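Local coordinates for protein tyrosinase (Burkholderia thailandensis, PDB 5ZRD) that catalyses the hydroxylation of monophenols to catechols and probably their further oxidation to quinones at a pair of copper ions, at residues P181-V186 and E193-H198; P248-F253 and R325-W330; K444-V449 and T456-L461. One frame throughout, in Å; residues are numbered along the deposited sequence.

How the contacts relate
The three contacts follow one another along the chain, each closing before the next opens, and none touches another. Contact 1 folds the loop 181-186 back onto helix 189-200, and contact 2 packs helix 250-254 against helix 315-334; both belong to the common central domain of tyrosinases, yet their centres lie about 37 Å apart, on opposite sides of the chain's centre. Contact 3 is the hairpin of strands 441-450 and 456-466, about 33 Å from contact 1 and 31 Å from contact 2, centre to centre. Contact 2 lies nearest the copper centre, the M326 side chain being about 12 Å from a copper ion, and its helix 315-334 also carries ligand H320; the other two lie away from the copper site.

Contact 1 (P181-V186 and E193-H198)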
loop_
_atom_site.group_PDB
_atom_site.type_symbol
_atom_site.label_atom_id
_atom_site.label_comp_id
_atom_site.label_asym_id
_atom_site.label_seq_id
_atom_site.Cartn_x
_atom_site.Cartn_y
_atom_site.Cartn_z
ATOM N N PRO A 181 40.599 10.381 -6.528
ATOM C CA PRO A 181 39.767 11.598 -6.270
ATOM C C PRO A 181 38.624 11.741 -7.277
ATOM O O PRO A 181 38.072 12.822 -7.430
ATOM C CB PRO A 181 40.754 12.749 -6.501
ATOM C CG PRO A 181 41.533 12.225 -7.686
ATOM C CD PRO A 181 41.703 10.734 -7.431
ATOM N N LEU A 182 38.255 10.646 -7.922
ATOM C CA LEU A 182 37.202 10.649 -8.973
ATOM C C LEU A 182 35.804 10.335 -8.409
ATOM O O LEU A 182 35.637 9.757 -7.314
ATOM C CB LEU A 182 37.567 9.619 -10.046
ATOM C CG LEU A 182 38.879 9.866 -10.793
ATOM C CD1 LEU A 182 39.013 8.902 -11.979
ATOM C CD2 LEU A 182 38.935 11.297 -11.286
ATOM N N SER A 183 34.806 10.715 -9.219
ATOM C CA SER A 183 33.418 10.453 -8.979
ATOM C C SER A 183 32.865 9.450 -9.998
ATOM O O SER A 183 33.177 9.489 -11.216
ATOM C CB SER A 183 32.652 11.734 -9.027
ATOM O OG SER A 183 31.305 11.527 -8.643
ATOM N N GLY A 184 31.997 8.562 -9.520
ATOM C CA GLY A 184 31.271 7.688 -10.454
ATOM C C GLY A 184 29.785 7.574 -10.168
ATOM O O GLY A 184 29.208 6.553 -10.433
ATOM N N LEU A 185 29.139 8.629 -9.716
ATOM C CA LEU A 185 27.684 8.594 -9.535
ATOM C C LEU A 185 27.049 9.167 -10.816
ATOM O O LEU A 185 27.307 10.311 -11.147
ATOM C CB LEU A 185 27.331 9.400 -8.282
ATOM C CG LEU A 185 25.947 9.166 -7.698
ATOM C CD1 LEU A 185 25.853 7.814 -6.968
ATOM C CD2 LEU A 185 25.585 10.310 -6.755
ATOM N N VAL A 186 26.278 8.375 -11.551
ATOM C CA VAL A 186 25.966 8.690 -12.964
ATOM C C VAL A 186 24.495 8.385 -13.344
ATOM O O VAL A 186 24.133 8.490 -14.529
ATOM C CB VAL A 186 26.939 7.939 -13.894
ATOM C CG1 VAL A 186 28.345 8.453 -13.746
ATOM C CG2 VAL A 186 26.932 6.434 -13.709
ATOM N N GLU A 193 26.242 14.867 -14.823
ATOM C CA GLU A 193 26.779 16.183 -15.101
ATOM C C GLU A 193 27.836 16.532 -14.040
ATOM O O GLU A 193 28.969 16.852 -14.418
ATOM C CB GLU A 193 25.658 17.224 -15.167
ATOM C CG GLU A 193 26.167 18.627 -15.498
ATOM C CD GLU A 193 26.667 18.839 -16.924
ATOM O OE1 GLU A 193 25.989 19.571 -17.678
ATOM O OE2 GLU A 193 27.725 18.271 -17.289
ATOM N N GLN A 194 27.493 16.424 -12.745
ATOM C CA GLN A 194 28.427 16.804 -11.627
ATOM C C GLN A 194 29.676 15.913 -11.651
ATOM O O GLN A 194 30.787 16.369 -11.439
ATOM C CB GLN A 194 27.759 16.740 -10.243
ATOM C CG GLN A 194 26.630 17.757 -10.014
ATOM C CD GLN A 194 26.681 19.009 -10.872
ATOM O OE1 GLN A 194 25.902 19.177 -11.819
ATOM N NE2 GLN A 194 27.604 19.908 -10.553
ATOM N N THR A 195 29.484 14.648 -11.950
ATOM C CA THR A 195 30.586 13.738 -12.106
ATOM C C THR A 195 31.552 14.196 -13.208
ATOM O O THR A 195 32.759 14.049 -13.055
ATOM C CB THR A 195 30.034 12.339 -12.389
ATOM O OG1 THR A 195 29.643 11.811 -11.131
ATOM C CG2 THR A 195 31.020 11.421 -13.051
ATOM N N LYS A 196 31.038 14.665 -14.343
ATOM C CA LYS A 196 31.907 15.011 -15.493
ATOM C C LYS A 196 32.724 16.283 -15.197
ATOM O O LYS A 196 33.891 16.347 -15.536
ATOM C CB LYS A 196 31.070 15.126 -16.773
ATOM C CG LYS A 196 30.956 13.811 -17.532
ATOM C CD LYS A 196 29.615 13.564 -18.176
ATOM C CE LYS A 196 29.356 14.407 -19.407
ATOM N NZ LYS A 196 28.182 13.894 -20.153
ATOM N N ILE A 197 32.096 17.250 -14.539
ATOM C CA ILE A 197 32.724 18.496 -14.128
ATOM C C ILE A 197 33.840 18.149 -13.134
ATOM O O ILE A 197 35.015 18.420 -13.398
ATOM C CB ILE A 197 31.671 19.463 -13.543
ATOM C CG1 ILE A 197 30.658 19.898 -14.610
ATOM C CG2 ILE A 197 32.308 20.677 -12.872
ATOM C CD1 ILE A 197 29.446 20.665 -14.058
ATOM N N HIS A 198 33.465 17.451 -12.059
ATOM C CA HIS A 198 34.389 16.988 -11.019
ATOM C C HIS A 198 35.579 16.231 -11.631
ATOM O O HIS A 198 36.764 16.539 -11.328
ATOM C CB HIS A 198 33.663 16.154 -9.943
ATOM C CG HIS A 198 34.610 15.630 -8.920
ATOM N ND1 HIS A 198 34.769 16.227 -7.674
ATOM C CD2 HIS A 198 35.517 14.631 -9.003
ATOM C CE1 HIS A 198 35.711 15.580 -7.014
ATOM N NE2 HIS A 198 36.214 14.602 -7.829
#
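T195 is the first residue of 193-198 to meet the loop, and its hydroxyl is the polar centre of the contact. With OG1 anti to the carbonyl carbon and beside the backbone N (chi1 -80°), the side chain donates to L185 O at 2.8 Å from T195 OG1, the donor standing above the carbonyl plane. The same oxygen accepts from S183 OG at 3.0 Å, so T195 OG1 relays one bond into the next. The methyl, on the other branch, comes closest to the backbone, T195 CG2 lying 3.4 Å from S183 O, and then to V186 CG1 at 4.1 Å from T195 CG2. One turn later, H198 extends its imidazole with CG anti to the backbone N (chi1 177°) and donates from NE2 to P181 O. This bond is short, 2.6 Å from H198 NE2 to P181 O, and nearly straight at 171°; it points the NE2 edge of the ring at the carbonyl. N199 OD1 adds a bond to S183 N, and the ring of F202 meets that of H198. The segment before helix 189-200 thus runs back along that helix within the central domain, its carbonyls L185 O and P181 O bound by T195 and H198, away from the copper site.

Contact 2 (P248-F253 and R325-W330); sequences PNYTVF and RMFWVW
F253 and W330 form the tight part of this helix-to-helix contact in the central domain. Both side chains leave their helices with CG anti to the backbone N and reach toward each other tip to tip, so that the phenyl ring lies face-to-face on the five-membered ring of the indole, centroids 3.9 Å apart and planes at 11°. F253 CB sits over the same indole face in a CH-pi contact, and the far rim of the indole runs under the start of the other helix, W330 CH2 lying 3.5 Å from Y250 CA. F253 CE2 also reaches F327 CD1, at 3.7 Å. Looser is the oblique pair of Y250 and F327, whose ring centroids are 5.9 Å apart with planes inclined at 34°; Y250 CE1 comes closest to F327 CE1, at 3.8 Å. This looser half is also buried, with P91 of helix 90-108 touching both rings. The F327 side chain is about 8 Å from that of copper ligand H94, and helix 315-334 itself carries H320. Across the interface the chemistry is aromatic and apolar, implying that dispersion and shape hold the helices together; W330 NE1 bonds to A247 O and Y250 OH to V88 O outside the contact, which probably helps to hold the rings' orientation.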
loop_
_atom_site.group_PDB
_atom_site.type_symbol
_atom_site.label_atom_id
_atom_site.label_comp_id
_atom_site.label_asym_id
_atom_site.label_seq_id
_atom_site.Cartn_x
_atom_site.Cartn_y
_atom_site.Cartn_z
ATOM N N PRO A 248 36.188 -4.580 24.801
ATOM C CA PRO A 248 36.091 -5.573 25.869
ATOM C C PRO A 248 35.198 -6.789 25.595
ATOM O O PRO A 248 35.262 -7.747 26.338
ATOM C CB PRO A 248 35.468 -4.811 27.058
ATOM C CG PRO A 248 34.655 -3.702 26.406
ATOM C CD PRO A 248 35.497 -3.313 25.195
ATOM N N ASN A 249 34.309 -6.746 24.624
ATOM C CA ASN A 249 33.486 -7.925 24.341
ATOM C C ASN A 249 33.120 -7.895 22.850
ATOM O O ASN A 249 33.255 -6.867 22.205
ATOM C CB ASN A 249 32.255 -7.980 25.253
ATOM C CG ASN A 249 31.308 -6.805 25.078
ATOM O OD1 ASN A 249 30.695 -6.632 24.021
ATOM N ND2 ASN A 249 31.141 -6.007 26.125
ATOM N N TYR A 250 32.628 -9.002 22.329
ATOM C CA TYR A 250 32.335 -9.148 20.930
ATOM C C TYR A 250 31.192 -8.204 20.521
ATOM O O TYR A 250 31.238 -7.600 19.468
ATOM C CB TYR A 250 31.975 -10.588 20.558
ATOM C CG TYR A 250 31.567 -10.679 19.113
ATOM C CD1 TYR A 250 32.503 -10.562 18.104
ATOM C CD2 TYR A 250 30.234 -10.761 18.747
ATOM C CE1 TYR A 250 32.138 -10.545 16.762
ATOM C CE2 TYR A 250 29.847 -10.740 17.415
ATOM C CZ TYR A 250 30.803 -10.634 16.419
ATOM O OH TYR A 250 30.414 -10.635 15.116
ATOM N N THR A 251 30.179 -8.065 21.339
ATOM C CA THR A 251 29.069 -7.190 20.945
ATOM C C THR A 251 29.597 -5.795 20.559
ATOM O O THR A 251 29.267 -5.314 19.475
ATOM C CB THR A 251 27.964 -7.160 22.003
ATOM O OG1 THR A 251 27.514 -8.502 22.217
ATOM C CG2 THR A 251 26.786 -6.315 21.576
ATOM N N VAL A 252 30.456 -5.172 21.365
ATOM C CA VAL A 252 30.802 -3.797 21.104
ATOM C C VAL A 252 32.025 -3.730 20.196
ATOM O O VAL A 252 32.266 -2.686 19.575
ATOM C CB VAL A 252 30.999 -3.002 22.400
ATOM C CG1 VAL A 252 29.733 -3.053 23.223
ATOM C CG2 VAL A 252 32.211 -3.444 23.207
ATOM N N PHE A 253 32.760 -4.849 20.099
ATOM C CA PHE A 253 33.794 -4.957 19.112
ATOM C C PHE A 253 33.181 -4.953 17.708
ATOM O O PHE A 253 33.781 -4.424 16.766
ATOM C CB PHE A 253 34.629 -6.229 19.283
ATOM C CG PHE A 253 35.655 -6.465 18.202
ATOM C CD1 PHE A 253 36.811 -5.710 18.156
ATOM C CD2 PHE A 253 35.422 -7.372 17.184
ATOM C CE1 PHE A 253 37.756 -5.916 17.160
ATOM C CE2 PHE A 253 36.347 -7.573 16.166
ATOM C CZ PHE A 253 37.521 -6.848 16.159
ATOM N N ARG A 325 41.426 -10.053 9.375
ATOM C CA ARG A 325 42.632 -10.332 10.135
ATOM C C ARG A 325 42.591 -9.633 11.502
ATOM O O ARG A 325 42.985 -10.218 12.541
ATOM C CB ARG A 325 43.842 -9.877 9.329
ATOM C CG ARG A 325 45.176 -10.255 9.928
ATOM C CD ARG A 325 46.309 -9.653 9.103
ATOM N NE ARG A 325 46.381 -8.200 9.158
ATOM C CZ ARG A 325 47.040 -7.513 10.076
ATOM N NH1 ARG A 325 47.714 -8.171 11.000
ATOM N NH2 ARG A 325 47.043 -6.179 10.063
ATOM N N MET A 326 42.106 -8.399 11.522
ATOM C CA MET A 326 41.975 -7.644 12.796
ATOM C C MET A 326 40.945 -8.349 13.693
ATOM O O MET A 326 41.153 -8.500 14.882
ATOM C CB MET A 326 41.559 -6.194 12.535
ATOM C CG MET A 326 42.629 -5.360 11.846
ATOM S SD MET A 326 43.961 -4.882 12.987
ATOM C CE MET A 326 45.143 -6.181 12.710
ATOM N N PHE A 327 39.852 -8.787 13.115
ATOM C CA PHE A 327 38.872 -9.586 13.850
ATOM C C PHE A 327 39.559 -10.822 14.452
ATOM O O PHE A 327 39.319 -11.167 15.600
ATOM C CB PHE A 327 37.724 -9.940 12.910
ATOM C CG PHE A 327 36.650 -10.832 13.459
ATOM C CD1 PHE A 327 36.462 -11.007 14.823
ATOM C CD2 PHE A 327 35.820 -11.513 12.596
ATOM C CE1 PHE A 327 35.447 -11.825 15.308
ATOM C CE2 PHE A 327 34.786 -12.319 13.079
ATOM C CZ PHE A 327 34.592 -12.449 14.437
ATOM N N TRP A 328 40.443 -11.462 13.699
ATOM C CA TRP A 328 41.111 -12.697 14.152
ATOM C C TRP A 328 42.151 -12.378 15.246
ATOM O O TRP A 328 42.271 -13.118 16.224
ATOM C CB TRP A 328 41.741 -13.436 12.953
ATOM C CG TRP A 328 42.486 -14.677 13.331
ATOM C CD1 TRP A 328 43.830 -14.883 13.233
ATOM C CD2 TRP A 328 41.938 -15.875 13.913
ATOM N NE1 TRP A 328 44.152 -16.121 13.719
ATOM C CE2 TRP A 328 43.017 -16.759 14.128
ATOM C CE3 TRP A 328 40.659 -16.280 14.291
ATOM C CZ2 TRP A 328 42.850 -18.030 14.664
ATOM C CZ3 TRP A 328 40.491 -17.542 14.821
ATOM C CH2 TRP A 328 41.573 -18.406 14.995
ATOM N N VAL A 329 42.868 -11.267 15.086
ATOM C CA VAL A 329 43.781 -10.807 16.116
ATOM C C VAL A 329 43.034 -10.503 17.417
ATOM O O VAL A 329 43.535 -10.826 18.455
ATOM C CB VAL A 329 44.574 -9.566 15.681
ATOM C CG1 VAL A 329 45.290 -8.936 16.864
ATOM C CG2 VAL A 329 45.567 -9.902 14.584
ATOM N N TRP A 330 41.853 -9.890 17.351
ATOM C CA TRP A 330 41.107 -9.561 18.519
ATOM C C TRP A 330 40.661 -10.865 19.180
ATOM O O TRP A 330 40.635 -10.947 20.402
ATOM C CB TRP A 330 39.901 -8.662 18.190
ATOM C CG TRP A 330 38.979 -8.420 19.350
ATOM C CD1 TRP A 330 39.066 -7.425 20.276
ATOM C CD2 TRP A 330 37.848 -9.221 19.735
ATOM N NE1 TRP A 330 38.058 -7.538 21.192
ATOM C CE2 TRP A 330 37.291 -8.627 20.880
ATOM C CE3 TRP A 330 37.269 -10.393 19.238
ATOM C CZ2 TRP A 330 36.200 -9.176 21.537
ATOM C CZ3 TRP A 330 36.158 -10.916 19.863
ATOM C CH2 TRP A 330 35.651 -10.329 21.018
#

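Contact 3 (K444-V449 and T456-L461); sequences KAYASV and TREYYL
Y446 lays its ring obliquely across that of Y460 on the neighbouring strand, the closest atoms being Y446 CE1 and Y460 CD1 at 3.3 Å and the planes inclined at 36°. The two residues form a non-hydrogen-bonded antiparallel pair, and their torsions differ: CG of Y446 is anti to the carbonyl carbon (chi1 -61°), whereas CG of Y460 is anti to the backbone N (chi1 178°), which swings the second ring back toward the first strand. There K444 crosses it, with K444 CE 3.2 Å from Y460 OH. Beside Y460, along the same CD1-CE1 side of the Y446 ring, the carboxylate of E458 approaches obliquely, E458 OE1 lying 3.6 Å from Y446 CD1; it is salt-bridged to R504. On the face of A447 and V449, V449 CG1 meets the edge of the Y459 ring, 3.7 Å from Y459 CE2. L461 CD1 touches A447 CB. Five backbone hydrogen bonds close the ladder, the shortest from Y459 N to A447 O at 2.5 Å. Strand 441-450 lies between 456-466, outermost within this chain, and 502-509 in a mixed four-stranded sheet. Y289 accepts from K444 NZ through its carbonyl and pairs its hydroxyl with Y460 OH. Backbone bonding thus sets the register; contacts beside Y446 and Y460 mix polar with aromatic groups, while those across the strands at A447 and V449 are apolar.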
loop_
_atom_site.group_PDB
_atom_site.type_symbol
_atom_site.label_atom_id
_atom_site.label_comp_id
_atom_site.label_asym_id
_atom_site.label_seq_id
_atom_site.Cartn_x
_atom_site.Cartn_y
_atom_site.Cartn_z
ATOM N N LYS A 444 33.881 15.788 12.505
ATOM C CA LYS A 444 35.195 16.143 13.047
ATOM C C LYS A 444 34.954 17.096 14.217
ATOM O O LYS A 444 34.189 18.036 14.074
ATOM C CB LYS A 444 36.059 16.795 11.967
ATOM C CG LYS A 444 36.708 15.830 10.989
ATOM C CD LYS A 444 37.638 16.513 10.035
ATOM C CE LYS A 444 39.092 16.321 10.400
ATOM N NZ LYS A 444 39.992 16.960 9.411
ATOM N N ALA A 445 35.490 16.803 15.393
ATOM C CA ALA A 445 35.153 17.603 16.575
ATOM C C ALA A 445 36.356 18.465 16.963
ATOM O O ALA A 445 37.492 18.011 16.883
ATOM C CB ALA A 445 34.703 16.716 17.710
ATOM N N TYR A 446 36.073 19.702 17.369
ATOM C CA TYR A 446 37.083 20.667 17.793
ATOM C C TYR A 446 36.673 21.341 19.110
ATOM O O TYR A 446 35.492 21.562 19.409
ATOM C CB TYR A 446 37.289 21.747 16.726
ATOM C CG TYR A 446 37.776 21.205 15.416
ATOM C CD1 TYR A 446 39.123 21.041 15.160
ATOM C CD2 TYR A 446 36.884 20.784 14.450
ATOM C CE1 TYR A 446 39.579 20.517 13.955
ATOM C CE2 TYR A 446 37.318 20.254 13.243
ATOM C CZ TYR A 446 38.671 20.118 12.991
ATOM O OH TYR A 446 39.097 19.585 11.807
ATOM N N ALA A 447 37.680 21.705 19.882
ATOM C CA ALA A 447 37.489 22.576 21.049
ATOM C C ALA A 447 38.400 23.812 20.901
ATOM O O ALA A 447 39.612 23.709 20.590
ATOM C CB ALA A 447 37.758 21.801 22.330
ATOM N N SER A 448 37.823 24.989 21.066
ATOM C CA SER A 448 38.665 26.179 21.069
ATOM C C SER A 448 38.537 26.915 22.415
ATOM O O SER A 448 37.430 27.012 22.999
ATOM C CB SER A 448 38.362 27.071 19.905
ATOM O OG SER A 448 37.050 27.568 20.018
ATOM N N VAL A 449 39.700 27.362 22.909
ATOM C CA VAL A 449 39.782 28.125 24.138
ATOM C C VAL A 449 40.550 29.428 23.873
ATOM O O VAL A 449 41.653 29.447 23.331
ATOM C CB VAL A 449 40.344 27.311 25.326
ATOM C CG1 VAL A 449 40.870 25.937 24.945
ATOM C CG2 VAL A 449 41.362 28.085 26.143
ATOM N N THR A 456 43.216 32.553 20.677
ATOM C CA THR A 456 42.436 31.293 20.549
ATOM C C THR A 456 43.366 30.115 20.204
ATOM O O THR A 456 44.112 30.174 19.235
ATOM C CB THR A 456 41.287 31.455 19.538
ATOM O OG1 THR A 456 40.419 32.452 20.074
ATOM C CG2 THR A 456 40.467 30.202 19.304
ATOM N N ARG A 457 43.331 29.066 21.037
ATOM C CA ARG A 457 43.913 27.738 20.726
ATOM C C ARG A 457 42.801 26.784 20.255
ATOM O O ARG A 457 41.717 26.740 20.853
ATOM C CB ARG A 457 44.571 27.129 21.965
ATOM C CG ARG A 457 46.060 27.383 22.088
ATOM C CD ARG A 457 46.486 27.196 23.533
ATOM N NE ARG A 457 47.933 27.240 23.704
ATOM C CZ ARG A 457 48.659 28.353 23.730
ATOM N NH1 ARG A 457 48.072 29.539 23.656
ATOM N NH2 ARG A 457 49.975 28.265 23.816
ATOM N N GLU A 458 43.073 26.003 19.214
ATOM C CA GLU A 458 42.136 24.967 18.751
ATOM C C GLU A 458 42.631 23.545 19.072
ATOM O O GLU A 458 43.744 23.165 18.739
ATOM C CB GLU A 458 41.904 25.053 17.253
ATOM C CG GLU A 458 40.483 24.675 16.901
ATOM C CD GLU A 458 40.243 24.577 15.410
ATOM O OE1 GLU A 458 41.151 24.004 14.706
ATOM O OE2 GLU A 458 39.161 25.081 14.964
ATOM N N TYR A 459 41.775 22.732 19.682
ATOM C CA TYR A 459 42.136 21.340 19.897
ATOM C C TYR A 459 41.311 20.458 18.944
ATOM O O TYR A 459 40.082 20.581 18.867
ATOM C CB TYR A 459 41.982 21.003 21.383
ATOM C CG TYR A 459 42.933 21.761 22.275
ATOM C CD1 TYR A 459 44.191 21.259 22.558
ATOM C CD2 TYR A 459 42.589 22.996 22.801
ATOM C CE1 TYR A 459 45.074 21.951 23.367
ATOM C CE2 TYR A 459 43.470 23.719 23.586
ATOM C CZ TYR A 459 44.713 23.188 23.881
ATOM O OH TYR A 459 45.581 23.874 24.679
ATOM N N TYR A 460 41.998 19.597 18.198
ATOM C CA TYR A 460 41.339 18.635 17.331
ATOM C C TYR A 460 41.037 17.392 18.158
ATOM O O TYR A 460 41.959 16.785 18.644
ATOM C CB TYR A 460 42.178 18.332 16.083
ATOM C CG TYR A 460 41.540 17.300 15.188
ATOM C CD1 TYR A 460 40.194 17.368 14.861
ATOM C CD2 TYR A 460 42.267 16.204 14.743
ATOM C CE1 TYR A 460 39.595 16.386 14.090
ATOM C CE2 TYR A 460 41.692 15.232 13.945
ATOM C CZ TYR A 460 40.346 15.311 13.631
ATOM O OH TYR A 460 39.802 14.342 12.837
ATOM N N LEU A 461 39.759 17.050 18.345
ATOM C CA LEU A 461 39.382 15.914 19.247
ATOM C C LEU A 461 39.244 14.583 18.493
ATOM O O LEU A 461 39.231 13.533 19.119
ATOM C CB LEU A 461 38.060 16.277 19.903
ATOM C CG LEU A 461 38.040 17.629 20.621
ATOM C CD1 LEU A 461 36.702 17.858 21.296
ATOM C CD2 LEU A 461 39.166 17.718 21.641
#